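PDB 4WTP: beta-1,3-glucanosyltransferase from Rhizomucor miehei CAU432, which belongs to glycosyl hydrolase family 17, a family of carbohydrate-active enzymes, and folds as a (beta/alpha)8 barrel. Local coordinates for residues 131-134 / 135-138. Sequence-based numbering, arbitrary orientation.
Sequences GSEV and LYRG
Arg137 folds back over the backbone of Ser132 and Glu133, where the fourth strand of the (beta/alpha)8 barrel, 125-132, runs out into a loop. Residues 133-137 make a single helix-like turn just after the strand. Its i to i+4 backbone bond runs from Arg137 N to Glu133 O, 2.9 Å long and fairly straight at 159°. The side chain starts against the same carbonyl: Arg137 CB lies 3.4 Å from Glu133 O, and CG also touches it. At chi3 (-55°) the chain bends, which turns the guanidinium back across the turn. NE forms a salt bridge with Asp139. CZ comes to rest with Glu133 O below one face, 3.5 Å from the guanidinium plane and under its centre. The guanidinium then reaches the preceding carbonyl, that of Ser132. Arg137 NH1 donates to Ser132 O at 2.9 Å, within the carbonyl plane, but the bond is bent and the oxygen is tilted out of the guanidinium plane; NH2 adds a weak bond to the same oxygen. Two waters add further links. One accepts from Arg137 NH2 and from Ser132 N. The other accepts from Arg137 NH1 and donates to Glu133 OE1, 2.8 Å from the water, so the two charged groups are linked without touching. Asn186 holds both Glu133 OE2 and Ser132 OG. The Glu133 side chain runs alongside Tyr136, its carboxylate plane 79° from the ring plane, and OE1 meets ring atom CD2 of Tyr136 at 3.6 Å.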
loop_
_atom_site.group_PDB
_atom_site.type_symbol
_atom_site.label_atom_id
_atom_site.label_comp_id
_atom_site.label_asym_id
_atom_site.label_seq_id
_atom_site.Cartn_x
_atom_site.Cartn_y
_atom_site.Cartn_z
ATOM N N GLY A 131 10.109 0.431 3.850
ATOM C CA GLY A 131 9.428 0.488 5.134
ATOM C C GLY A 131 8.061 1.127 5.065
ATOM O O GLY A 131 7.768 1.947 4.180
ATOM N N SER A 132 7.234 0.768 6.032
ATOM C CA SER A 132 5.929 1.401 6.220
ATOM C C SER A 132 5.720 1.649 7.699
ATOM O O SER A 132 5.775 0.707 8.505
ATOM C CB SER A 132 4.823 0.471 5.713
ATOM O OG SER A 132 3.533 1.024 5.981
ATOM N N GLU A 133 5.567 2.920 8.053
ATOM C CA GLU A 133 5.364 3.353 9.447
ATOM C C GLU A 133 6.555 3.067 10.353
ATOM O O GLU A 133 6.389 2.887 11.566
ATOM C CB GLU A 133 4.031 2.865 10.021
ATOM C CG GLU A 133 2.908 3.654 9.355
ATOM C CD GLU A 133 1.525 3.171 9.702
ATOM O OE1 GLU A 133 1.334 2.649 10.817
ATOM O OE2 GLU A 133 0.600 3.341 8.869
ATOM N N VAL A 134 7.755 3.091 9.782
ATOM C CA VAL A 134 8.979 2.895 10.574
ATOM C C VAL A 134 9.136 3.968 11.660
ATOM O O VAL A 134 9.463 3.649 12.809
ATOM C CB VAL A 134 10.219 2.857 9.668
ATOM C CG1 VAL A 134 11.518 2.856 10.481
ATOM C CG2 VAL A 134 10.139 1.640 8.757
ATOM N N LEU A 135 8.923 5.231 11.283
ATOM C CA LEU A 135 9.017 6.329 12.234
ATOM C C LEU A 135 7.783 6.434 13.135
ATOM O O LEU A 135 7.915 6.723 14.329
ATOM C CB LEU A 135 9.300 7.642 11.524
ATOM C CG LEU A 135 10.621 7.700 10.758
ATOM C CD1 LEU A 135 10.772 9.086 10.148
ATOM C CD2 LEU A 135 11.825 7.396 11.651
ATOM N N TYR A 136 6.594 6.142 12.604
ATOM C CA TYR A 136 5.415 6.070 13.489
ATOM C C TYR A 136 5.651 5.082 14.642
ATOM O O TYR A 136 5.353 5.390 15.805
ATOM C CB TYR A 136 4.157 5.689 12.706
ATOM C CG TYR A 136 3.007 5.343 13.618
ATOM C CD1 TYR A 136 2.256 6.341 14.243
ATOM C CD2 TYR A 136 2.716 4.012 13.904
ATOM C CE1 TYR A 136 1.216 6.022 15.102
ATOM C CE2 TYR A 136 1.683 3.676 14.774
ATOM C CZ TYR A 136 0.939 4.692 15.358
ATOM O OH TYR A 136 -0.089 4.396 16.209
ATOM N N ARG A 137 6.200 3.908 14.325
ATOM C CA ARG A 137 6.457 2.862 15.335
ATOM C C ARG A 137 7.673 3.108 16.200
ATOM O O ARG A 137 7.873 2.421 17.230
ATOM C CB ARG A 137 6.595 1.471 14.701
ATOM C CG ARG A 137 5.291 0.894 14.199
ATOM C CD ARG A 137 5.412 -0.578 13.806
ATOM N NE ARG A 137 6.487 -0.729 12.825
ATOM C CZ ARG A 137 6.289 -0.626 11.517
ATOM N NH1 ARG A 137 5.056 -0.428 11.052
ATOM N NH2 ARG A 137 7.321 -0.729 10.679
ATOM N N GLY A 138 8.512 4.053 15.800
ATOM C CA GLY A 138 9.744 4.310 16.570
ATOM C C GLY A 138 10.776 3.207 16.411
ATOM O O GLY A 138 11.529 2.948 17.322
HETATM O O HOH W 1 8.064 -1.542 7.623
HETATM O O HOH W 2 2.497 0.563 12.235
#